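Local atomic coordinates of protein toll (Drosophila melanogaster, PDB entry 4LXR), a protein that serves as the receptor for cleaved, activated Spätzle, switching on Toll signalling in antifungal immunity and in setting the dorsal-ventral axis of the fly embryo. Residues 209-214 / 237-242; 349-354 / 371-376; 629-634 / 651-656. All coordinates share one frame; numbering follows the deposited sequence.

Interaction 1: residues 209-214 / 237-242; sequences LTKHDF and VFAHLT. With NAG (2-acetamido-2-deoxy-beta-D-glucopyranose), chain J.
Phe214 and Leu241 meet in the tightly packed half of this contact. A chi1 of -55° puts Phe214 CG anti to the carbonyl carbon, on the side of the backbone N; Leu241 CD1 lies over one face of the ring, 4.2 Å from its centroid, as a CH-pi contact. At the ring's edge lies Val237 O, 3.3 Å from Phe214 CD2. Val237 CG2 touches both Phe214 CE2 and Leu209 CB, 3.9 Å from the latter, and Ile223 of strand 222-224 touches both Phe214 and Leu241. A flat ring and branched side chains suit so enclosed a place. The two segments come from successive leucine-rich repeats, in which Phe214 and Phe238 hold equivalent positions, the phenylalanine spine of such solenoids; Phe238 CD1 approaches Phe214 CE2 to 4.4 Å.

The other side is looser and wetter. The extended Lys211 chain crosses His240 at about a right angle, its CG off-centre over the imidazole. His240 ND1 donates to Lys211 O (3.3 Å, 137°) from above the carbonyl plane, opposite the face used by Phe214 N. An alanine in place of His240 would probably leave Lys211 O without this side-chain donor and the Lys211 chain without the ring it packs on, freer to swing. One water ties Lys211 O and Val237 O to His240 N. Beyond it, Thr242 OG1 hydrogen-bonds O6 of a glycan sugar at 2.9 Å.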
loop_
_atom_site.group_PDB
_atom_site.type_symbol
_atom_site.label_atom_id
_atom_site.label_comp_id
_atom_site.label_asym_id
_atom_site.label_seq_id
_atom_site.Cartn_x
_atom_site.Cartn_y
_atom_site.Cartn_z
ATOM N N LEU A 209 18.074 4.447 -40.688
ATOM C CA LEU A 209 19.208 3.628 -40.298
ATOM C C LEU A 209 19.327 2.442 -41.244
ATOM O O LEU A 209 18.330 1.790 -41.564
ATOM C CB LEU A 209 19.054 3.143 -38.849
ATOM C CG LEU A 209 19.166 4.186 -37.749
ATOM C CD1 LEU A 209 18.871 3.522 -36.407
ATOM C CD2 LEU A 209 20.551 4.871 -37.735
ATOM N N THR A 210 20.547 2.211 -41.724
ATOM C CA THR A 210 20.871 1.058 -42.550
ATOM C C THR A 210 22.166 0.430 -42.036
ATOM O O THR A 210 22.893 1.033 -41.223
ATOM C CB THR A 210 21.041 1.429 -44.061
ATOM O OG1 THR A 210 21.984 2.503 -44.194
ATOM C CG2 THR A 210 19.721 1.864 -44.669
ATOM N N LYS A 211 22.438 -0.778 -42.520
ATOM C CA LYS A 211 23.586 -1.582 -42.109
ATOM C C LYS A 211 24.904 -0.810 -42.178
ATOM O O LYS A 211 25.700 -0.834 -41.239
ATOM C CB LYS A 211 23.627 -2.850 -42.967
ATOM C CG LYS A 211 24.937 -3.590 -43.017
ATOM C CD LYS A 211 24.786 -4.827 -43.920
ATOM C CE LYS A 211 26.139 -5.444 -44.270
ATOM N NZ LYS A 211 26.027 -6.804 -44.889
ATOM N N HIS A 212 25.106 -0.078 -43.261
ATOM C CA HIS A 212 26.332 0.686 -43.455
ATOM C C HIS A 212 26.583 1.729 -42.366
ATOM O O HIS A 212 27.728 2.143 -42.153
ATOM C CB HIS A 212 26.328 1.361 -44.836
ATOM C CG HIS A 212 27.624 2.031 -45.189
ATOM N ND1 HIS A 212 28.786 1.329 -45.430
ATOM C CD2 HIS A 212 27.938 3.341 -45.338
ATOM C CE1 HIS A 212 29.758 2.178 -45.716
ATOM N NE2 HIS A 212 29.270 3.404 -45.668
ATOM N N ASP A 213 25.522 2.156 -41.682
ATOM C CA ASP A 213 25.646 3.163 -40.634
ATOM C C ASP A 213 26.556 2.678 -39.497
ATOM O O ASP A 213 27.216 3.480 -38.822
ATOM C CB ASP A 213 24.263 3.576 -40.085
ATOM C CG ASP A 213 23.510 4.540 -41.010
ATOM O OD1 ASP A 213 24.152 5.187 -41.861
ATOM O OD2 ASP A 213 22.271 4.668 -40.870
ATOM N N PHE A 214 26.612 1.366 -39.293
ATOM C CA PHE A 214 27.394 0.827 -38.185
ATOM C C PHE A 214 28.642 0.083 -38.652
ATOM O O PHE A 214 29.208 -0.724 -37.918
ATOM C CB PHE A 214 26.528 -0.075 -37.300
ATOM C CG PHE A 214 25.286 0.600 -36.801
ATOM C CD1 PHE A 214 25.357 1.543 -35.795
ATOM C CD2 PHE A 214 24.055 0.307 -37.354
ATOM C CE1 PHE A 214 24.213 2.175 -35.344
ATOM C CE2 PHE A 214 22.906 0.931 -36.895
ATOM C CZ PHE A 214 22.987 1.868 -35.903
ATOM N N VAL A 237 19.999 -4.163 -40.555
ATOM C CA VAL A 237 20.462 -2.893 -39.991
ATOM C C VAL A 237 21.570 -3.049 -38.947
ATOM O O VAL A 237 22.425 -2.169 -38.808
ATOM C CB VAL A 237 19.309 -2.054 -39.367
ATOM C CG1 VAL A 237 18.671 -2.772 -38.166
ATOM C CG2 VAL A 237 19.826 -0.659 -38.948
ATOM N N PHE A 238 21.556 -4.168 -38.223
ATOM C CA PHE A 238 22.494 -4.383 -37.120
ATOM C C PHE A 238 23.592 -5.393 -37.490
ATOM O O PHE A 238 24.334 -5.855 -36.624
ATOM C CB PHE A 238 21.741 -4.892 -35.871
ATOM C CG PHE A 238 20.661 -3.954 -35.360
ATOM C CD1 PHE A 238 20.930 -2.616 -35.124
ATOM C CD2 PHE A 238 19.382 -4.429 -35.099
ATOM C CE1 PHE A 238 19.936 -1.761 -34.630
ATOM C CE2 PHE A 238 18.375 -3.581 -34.624
ATOM C CZ PHE A 238 18.653 -2.246 -34.395
ATOM N N ALA A 239 23.692 -5.742 -38.770
ATOM C CA ALA A 239 24.638 -6.770 -39.211
ATOM C C ALA A 239 26.075 -6.568 -38.741
ATOM O O ALA A 239 26.781 -7.535 -38.474
ATOM C CB ALA A 239 24.603 -6.922 -40.715
ATOM N N HIS A 240 26.518 -5.320 -38.655
ATOM C CA HIS A 240 27.908 -5.063 -38.286
ATOM C C HIS A 240 28.138 -5.026 -36.772
ATOM O O HIS A 240 29.276 -5.074 -36.317
ATOM C CB HIS A 240 28.395 -3.759 -38.924
ATOM C CG HIS A 240 28.618 -3.865 -40.398
ATOM N ND1 HIS A 240 28.302 -2.851 -41.274
ATOM C CD2 HIS A 240 29.137 -4.863 -41.148
ATOM C CE1 HIS A 240 28.613 -3.221 -42.504
ATOM N NE2 HIS A 240 29.121 -4.439 -42.454
ATOM N N LEU A 241 27.058 -4.930 -36.003
ATOM C CA LEU A 241 27.151 -4.888 -34.545
ATOM C C LEU A 241 27.259 -6.299 -33.989
ATOM O O LEU A 241 26.395 -6.730 -33.235
ATOM C CB LEU A 241 25.924 -4.187 -33.953
ATOM C CG LEU A 241 25.753 -2.721 -34.347
ATOM C CD1 LEU A 241 24.396 -2.159 -33.923
ATOM C CD2 LEU A 241 26.876 -1.880 -33.758
ATOM N N THR A 242 28.314 -7.020 -34.359
ATOM C CA THR A 242 28.400 -8.441 -34.037
ATOM C C THR A 242 28.609 -8.733 -32.556
ATOM O O THR A 242 28.291 -9.827 -32.094
ATOM C CB THR A 242 29.490 -9.155 -34.858
ATOM O OG1 THR A 242 30.736 -8.467 -34.695
ATOM C CG2 THR A 242 29.108 -9.173 -36.330
HETATM C C1 NAG J . 33.819 -8.751 -31.756
HETATM C C2 NAG J . 34.679 -9.752 -30.994
HETATM C C3 NAG J . 35.728 -10.359 -31.914
HETATM C C4 NAG J . 35.026 -11.027 -33.090
HETATM C C5 NAG J . 34.144 -10.007 -33.812
HETATM C C6 NAG J . 33.336 -10.617 -34.934
HETATM C C7 NAG J . 34.992 -9.559 -28.583
HETATM C C8 NAG J . 35.688 -8.845 -27.466
HETATM N N2 NAG J . 35.291 -9.149 -29.818
HETATM O O3 NAG J . 36.506 -11.308 -31.194
HETATM O O4 NAG J . 35.965 -11.593 -34.000
HETATM O O5 NAG J . 33.207 -9.413 -32.896
HETATM O O6 NAG J . 33.034 -9.654 -35.933
HETATM O O7 NAG J . 34.195 -10.470 -28.374
HETATM O O HOH W 1 25.195 -2.986 -39.280
#

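Interaction 2: residues 349-354 / 371-376; sequences NRLTHL and EDNLLT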
loop_
_atom_site.group_PDB
_atom_site.type_symbol
_atom_site.label_atom_id
_atom_site.label_comp_id
_atom_site.label_asym_id
_atom_site.label_seq_id
_atom_site.Cartn_x
_atom_site.Cartn_y
_atom_site.Cartn_z
ATOM N N ASN A 349 -2.902 -8.552 -19.747
ATOM C CA ASN A 349 -3.200 -8.956 -21.111
ATOM C C ASN A 349 -4.682 -9.267 -21.215
ATOM O O ASN A 349 -5.485 -8.645 -20.528
ATOM C CB ASN A 349 -2.326 -10.137 -21.516
ATOM C CG ASN A 349 -0.954 -9.698 -21.990
ATOM O OD1 ASN A 349 -0.800 -9.273 -23.136
ATOM N ND2 ASN A 349 0.052 -9.808 -21.123
ATOM N N ARG A 350 -5.053 -10.212 -22.070
ATOM C CA ARG A 350 -6.448 -10.623 -22.187
ATOM C C ARG A 350 -6.517 -12.145 -22.181
ATOM O O ARG A 350 -7.324 -12.723 -22.897
ATOM C CB ARG A 350 -7.061 -10.139 -23.504
ATOM C CG ARG A 350 -6.930 -8.659 -23.808
ATOM C CD ARG A 350 -7.830 -7.792 -22.943
ATOM N NE ARG A 350 -7.870 -6.414 -23.440
ATOM C CZ ARG A 350 -7.451 -5.351 -22.757
ATOM N NH1 ARG A 350 -7.520 -4.140 -23.298
ATOM N NH2 ARG A 350 -6.974 -5.494 -21.529
ATOM N N LEU A 351 -5.648 -12.789 -21.408
ATOM C CA LEU A 351 -5.554 -14.243 -21.440
ATOM C C LEU A 351 -6.842 -14.911 -20.943
ATOM O O LEU A 351 -7.295 -14.645 -19.823
ATOM C CB LEU A 351 -4.348 -14.706 -20.612
ATOM C CG LEU A 351 -2.989 -14.139 -21.063
ATOM C CD1 LEU A 351 -1.892 -14.366 -20.032
ATOM C CD2 LEU A 351 -2.572 -14.710 -22.418
ATOM N N THR A 352 -7.436 -15.757 -21.784
ATOM C CA THR A 352 -8.589 -16.553 -21.378
ATOM C C THR A 352 -8.165 -17.958 -20.964
ATOM O O THR A 352 -8.838 -18.596 -20.165
ATOM C CB THR A 352 -9.639 -16.669 -22.483
ATOM O OG1 THR A 352 -9.003 -17.117 -23.686
ATOM C CG2 THR A 352 -10.349 -15.323 -22.709
ATOM N N HIS A 353 -7.040 -18.425 -21.492
ATOM C CA HIS A 353 -6.524 -19.738 -21.120
ATOM C C HIS A 353 -5.043 -19.911 -21.467
ATOM O O HIS A 353 -4.528 -19.298 -22.399
ATOM C CB HIS A 353 -7.341 -20.845 -21.784
ATOM C CG HIS A 353 -7.329 -20.784 -23.279
ATOM N ND1 HIS A 353 -6.339 -21.369 -24.038
ATOM C CD2 HIS A 353 -8.181 -20.198 -24.154
ATOM C CE1 HIS A 353 -6.585 -21.151 -25.318
ATOM N NE2 HIS A 353 -7.698 -20.445 -25.415
ATOM N N LEU A 354 -4.373 -20.749 -20.683
ATOM C CA LEU A 354 -2.983 -21.113 -20.896
ATOM C C LEU A 354 -2.950 -22.617 -21.112
ATOM O O LEU A 354 -3.643 -23.350 -20.411
ATOM C CB LEU A 354 -2.151 -20.762 -19.668
ATOM C CG LEU A 354 -2.199 -19.309 -19.209
ATOM C CD1 LEU A 354 -1.504 -19.162 -17.880
ATOM C CD2 LEU A 354 -1.556 -18.403 -20.258
ATOM N N GLU A 371 -1.600 -11.412 -13.156
ATOM C CA GLU A 371 -2.686 -10.545 -12.695
ATOM C C GLU A 371 -3.265 -9.741 -13.870
ATOM O O GLU A 371 -2.597 -9.549 -14.888
ATOM C CB GLU A 371 -2.225 -9.639 -11.523
ATOM C CG GLU A 371 -1.129 -8.603 -11.872
ATOM C CD GLU A 371 0.290 -9.124 -11.663
ATOM O OE1 GLU A 371 0.499 -10.361 -11.736
ATOM O OE2 GLU A 371 1.198 -8.292 -11.405
ATOM N N ASP A 372 -4.514 -9.304 -13.732
ATOM C CA ASP A 372 -5.194 -8.486 -14.746
ATOM C C ASP A 372 -5.350 -9.180 -16.096
ATOM O O ASP A 372 -4.951 -8.676 -17.159
ATOM C CB ASP A 372 -4.567 -7.085 -14.853
ATOM C CG ASP A 372 -4.758 -6.274 -13.567
ATOM O OD1 ASP A 372 -5.891 -5.819 -13.295
ATOM O OD2 ASP A 372 -3.786 -6.125 -12.813
ATOM N N ASN A 373 -5.972 -10.347 -16.019
ATOM C CA ASN A 373 -6.297 -11.141 -17.178
ATOM C C ASN A 373 -7.713 -11.690 -17.028
ATOM O O ASN A 373 -8.460 -11.250 -16.160
ATOM C CB ASN A 373 -5.254 -12.246 -17.352
ATOM C CG ASN A 373 -4.029 -11.755 -18.125
ATOM O OD1 ASN A 373 -4.112 -11.518 -19.324
ATOM N ND2 ASN A 373 -2.918 -11.562 -17.435
ATOM N N LEU A 374 -8.081 -12.642 -17.871
ATOM C CA LEU A 374 -9.437 -13.159 -17.884
ATOM C C LEU A 374 -9.446 -14.659 -17.696
ATOM O O LEU A 374 -10.248 -15.339 -18.308
ATOM C CB LEU A 374 -10.100 -12.826 -19.217
ATOM C CG LEU A 374 -10.181 -11.337 -19.561
ATOM C CD1 LEU A 374 -10.678 -11.154 -20.983
ATOM C CD2 LEU A 374 -11.086 -10.599 -18.571
ATOM N N LEU A 375 -8.525 -15.180 -16.888
ATOM C CA LEU A 375 -8.450 -16.619 -16.646
ATOM C C LEU A 375 -9.597 -17.085 -15.742
ATOM O O LEU A 375 -9.988 -16.379 -14.804
ATOM C CB LEU A 375 -7.095 -16.977 -16.025
ATOM C CG LEU A 375 -5.911 -16.657 -16.958
ATOM C CD1 LEU A 375 -4.618 -16.645 -16.201
ATOM C CD2 LEU A 375 -5.848 -17.639 -18.114
ATOM N N THR A 376 -10.126 -18.271 -16.018
ATOM C CA THR A 376 -11.298 -18.752 -15.294
ATOM C C THR A 376 -11.028 -19.970 -14.429
ATOM O O THR A 376 -11.873 -20.357 -13.655
ATOM C CB THR A 376 -12.432 -19.142 -16.233
ATOM O OG1 THR A 376 -11.921 -20.015 -17.245
ATOM C CG2 THR A 376 -13.067 -17.924 -16.866
HETATM O O HOH W 2 -8.634 -20.153 -17.786
HETATM O O HOH W 3 -11.733 -19.029 -19.986
#
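Asn373 and Leu351 lie side by side with their side chains pointing the same way. CG of Asn373 is anti to its carbonyl carbon (chi1 -85°), and from there OD1 takes the N-H of Leu351 at 2.9 Å in a nearly straight bond (167°). The same oxygen is weakly bonded to Asn349 N and lies 3.3 Å from Leu351 CG. On the amide's other branch, ND2 donates to the carbonyls of Leu346 and Leu370, so both polar ends of this buried group are satisfied. Asparagine suits the place because it offers an acceptor and a donor at once. This is the asparagine spine of leucine-rich repeats: Asn349 OD1 likewise holds Leu327 N, and Asn397 OD1 holds Leu375 N, one repeat to either side.

Farther along, Leu374 N gives its hydrogen to Leu351 O at 2.9 Å. Leu375 and Leu354 cross at about a right angle, with Leu375 CD2 4.2 Å from Leu354 CG and 3.7 Å from His353 N; the branched apolar ends pack against each other and against the backbone of 352-353. At the far end two waters take over, one joining Thr352 O to Thr376 N and the other joining the same carbonyl oxygen to Thr376 OG1.

Interaction 3: residues 629-634 / 651-656; sequences THVPRL and NTLLRL. With NAG (2-acetamido-2-deoxy-beta-D-glucopyranose), chain G.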
loop_
_atom_site.group_PDB
_atom_site.type_symbol
_atom_site.label_atom_id
_atom_site.label_comp_id
_atom_site.label_asym_id
_atom_site.label_seq_id
_atom_site.Cartn_x
_atom_site.Cartn_y
_atom_site.Cartn_z
ATOM N N THR A 629 -57.281 -5.879 33.275
ATOM C CA THR A 629 -57.925 -6.094 34.565
ATOM C C THR A 629 -57.389 -7.370 35.205
ATOM O O THR A 629 -57.457 -7.547 36.419
ATOM C CB THR A 629 -59.461 -6.146 34.438
ATOM O OG1 THR A 629 -59.840 -7.194 33.538
ATOM C CG2 THR A 629 -59.993 -4.827 33.896
ATOM N N HIS A 630 -56.830 -8.246 34.377
ATOM C CA HIS A 630 -56.253 -9.496 34.856
ATOM C C HIS A 630 -54.880 -9.743 34.248
ATOM O O HIS A 630 -54.547 -9.206 33.190
ATOM C CB HIS A 630 -57.168 -10.675 34.514
ATOM C CG HIS A 630 -58.480 -10.647 35.227
ATOM N ND1 HIS A 630 -59.643 -10.211 34.628
ATOM C CD2 HIS A 630 -58.817 -11.003 36.489
ATOM C CE1 HIS A 630 -60.640 -10.300 35.491
ATOM N NE2 HIS A 630 -60.164 -10.774 36.629
ATOM N N VAL A 631 -54.088 -10.563 34.927
ATOM C CA VAL A 631 -52.810 -11.004 34.401
ATOM C C VAL A 631 -53.057 -11.988 33.267
ATOM O O VAL A 631 -53.678 -13.033 33.475
ATOM C CB VAL A 631 -51.962 -11.683 35.486
ATOM C CG1 VAL A 631 -50.713 -12.317 34.869
ATOM C CG2 VAL A 631 -51.587 -10.675 36.573
ATOM N N PRO A 632 -52.580 -11.658 32.058
ATOM C CA PRO A 632 -52.821 -12.528 30.900
ATOM C C PRO A 632 -52.011 -13.815 30.980
ATOM O O PRO A 632 -51.063 -13.895 31.762
ATOM C CB PRO A 632 -52.347 -11.678 29.722
ATOM C CG PRO A 632 -51.306 -10.795 30.298
ATOM C CD PRO A 632 -51.759 -10.486 31.708
ATOM N N ARG A 633 -52.405 -14.805 30.186
ATOM C CA ARG A 633 -51.687 -16.073 30.038
ATOM C C ARG A 633 -50.199 -15.872 29.769
ATOM O O ARG A 633 -49.825 -15.248 28.775
ATOM C CB ARG A 633 -52.290 -16.855 28.874
ATOM C CG ARG A 633 -53.794 -17.016 28.940
ATOM C CD ARG A 633 -54.300 -17.831 27.748
ATOM N NE ARG A 633 -55.633 -18.383 27.980
ATOM C CZ ARG A 633 -56.288 -19.148 27.113
ATOM N NH1 ARG A 633 -55.738 -19.453 25.945
ATOM N NH2 ARG A 633 -57.496 -19.608 27.413
ATOM N N LEU A 634 -49.354 -16.418 30.642
ATOM C CA LEU A 634 -47.904 -16.220 30.546
ATOM C C LEU A 634 -47.186 -17.443 29.982
ATOM O O LEU A 634 -47.615 -18.573 30.201
ATOM C CB LEU A 634 -47.313 -15.845 31.920
ATOM C CG LEU A 634 -47.821 -14.542 32.543
ATOM C CD1 LEU A 634 -47.113 -14.218 33.882
ATOM C CD2 LEU A 634 -47.677 -13.384 31.569
ATOM N N ASN A 651 -51.622 -0.427 34.464
ATOM C CA ASN A 651 -52.835 -1.050 33.940
ATOM C C ASN A 651 -53.996 -0.820 34.928
ATOM O O ASN A 651 -53.958 0.146 35.694
ATOM C CB ASN A 651 -52.590 -2.536 33.661
ATOM C CG ASN A 651 -51.842 -2.769 32.347
ATOM O OD1 ASN A 651 -52.456 -2.988 31.307
ATOM N ND2 ASN A 651 -50.515 -2.719 32.396
ATOM N N THR A 652 -55.026 -1.667 34.914
ATOM C CA THR A 652 -56.028 -1.614 35.987
ATOM C C THR A 652 -56.342 -2.990 36.577
ATOM O O THR A 652 -57.507 -3.406 36.618
ATOM C CB THR A 652 -57.348 -0.920 35.566
ATOM O OG1 THR A 652 -57.932 -1.607 34.452
ATOM C CG2 THR A 652 -57.106 0.540 35.211
ATOM N N LEU A 653 -55.298 -3.690 37.017
ATOM C CA LEU A 653 -55.440 -5.036 37.562
ATOM C C LEU A 653 -56.360 -5.046 38.779
ATOM O O LEU A 653 -56.155 -4.290 39.736
ATOM C CB LEU A 653 -54.080 -5.608 37.953
ATOM C CG LEU A 653 -53.087 -6.018 36.871
ATOM C CD1 LEU A 653 -51.786 -6.502 37.500
ATOM C CD2 LEU A 653 -53.675 -7.090 35.991
ATOM N N LEU A 654 -57.368 -5.910 38.738
ATOM C CA LEU A 654 -58.336 -5.991 39.820
ATOM C C LEU A 654 -57.893 -6.992 40.880
ATOM O O LEU A 654 -58.126 -6.792 42.066
ATOM C CB LEU A 654 -59.712 -6.363 39.277
ATOM C CG LEU A 654 -60.310 -5.373 38.273
ATOM C CD1 LEU A 654 -61.638 -5.890 37.762
ATOM C CD2 LEU A 654 -60.456 -3.972 38.887
ATOM N N ARG A 655 -57.236 -8.059 40.441
ATOM C CA ARG A 655 -56.778 -9.101 41.344
ATOM C C ARG A 655 -55.590 -9.822 40.700
ATOM O O ARG A 655 -55.365 -9.692 39.503
ATOM C CB ARG A 655 -57.926 -10.073 41.621
ATOM C CG ARG A 655 -57.681 -11.077 42.734
ATOM C CD ARG A 655 -58.883 -12.019 42.922
ATOM N NE ARG A 655 -60.141 -11.298 43.130
ATOM C CZ ARG A 655 -60.473 -10.663 44.254
ATOM N NH1 ARG A 655 -59.636 -10.643 45.287
ATOM N NH2 ARG A 655 -61.642 -10.036 44.342
ATOM N N LEU A 656 -54.815 -10.549 41.497
ATOM C CA LEU A 656 -53.751 -11.391 40.973
ATOM C C LEU A 656 -54.250 -12.834 40.882
ATOM O O LEU A 656 -55.159 -13.227 41.617
ATOM C CB LEU A 656 -52.520 -11.312 41.872
ATOM C CG LEU A 656 -51.804 -9.961 41.936
ATOM C CD1 LEU A 656 -50.644 -10.005 42.928
ATOM C CD2 LEU A 656 -51.311 -9.533 40.553
HETATM C C1 NAG G . -59.436 1.447 38.683
HETATM C C2 NAG G . -60.800 1.588 38.007
HETATM C C3 NAG G . -60.943 2.983 37.398
HETATM C C4 NAG G . -60.630 4.065 38.424
HETATM C C5 NAG G . -59.285 3.791 39.095
HETATM C C6 NAG G . -58.989 4.727 40.245
HETATM C C7 NAG G . -61.470 -0.646 37.207
HETATM C C8 NAG G . -61.548 -1.555 36.013
HETATM N N2 NAG G . -60.967 0.572 36.979
HETATM O O3 NAG G . -62.258 3.167 36.883
HETATM O O4 NAG G . -60.574 5.317 37.748
HETATM O O5 NAG G . -59.275 2.466 39.643
HETATM O O6 NAG G . -57.798 5.467 40.015
HETATM O O7 NAG G . -61.845 -1.000 38.321
#
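Thr652 meets Thr629 first, chiefly through the backbone: its carbonyl O receives a CA-H...O contact from Thr629 CA, 3.4 Å away and close to straight (173°). The two side chains approach at a slant, the methyl CG2 of Thr629 lying 3.9 Å from Thr652 OG1, a hydroxyl that also makes a weak hydrogen bond to Leu628 O. Threonine suits both places: Thr629 supplies a methyl, Thr652 a hydroxyl for the carbonyl of Leu628.

Leu653 follows. Its N-H is held by Asn675 OD1 of the next turn, and its CD2 presses against the peptide of His630, 3.4 Å from His630 C.

Leu654 makes the one direct hydrogen bond between the segments: its N-H points at Thr629 O (2.8 Å, 173°). Its chi1 of -61° brings Leu654 CG to 4.0 Å from Thr629 CB, and CD1 lies equally close, while CD2 comes within 3.3 Å of O7 of an N-acetylglucosamine. The sugar is hydrogen-bonded to His698 NE2; Leu654 gives it an apolar contact.

Arg655 leads its guanidinium away from the first segment and touches Gln684. Leu656 then turns back to the core, its CD2 4.1 Å from Val631 CG2; the same valine methyl meets Leu653 CD2 at 4.2 Å, and these branched apolar ends form a small cluster.

The arrangement is that of a cysteine-rich N-terminal cap (LRRNT) stacked on the first full leucine-rich repeat behind it, the cap's last turn bonded to LRR 16 much as one repeat is to the next.

How the interactions relate
The three contacts follow one another along the extracellular solenoid, each closing before the next opens, and each joins a turn to its successor. Interactions 1 and 2, with centres 39 Å apart, belong to the long first run of repeats, whose short parallel strands include 222-224 and 367-369. Interaction 3 belongs to a second, smaller solenoid with its own sheet, including strands 618-622 and 643-647; the LRRCT 1 region comes between them, and the LRRNT region supplies the first segment of interaction 3. Its centre is about 72 Å from that of interaction 2 and 109 Å from that of interaction 1, across the chain's centre. Local turn-to-turn contacts of this kind build up the elongated ectodomain.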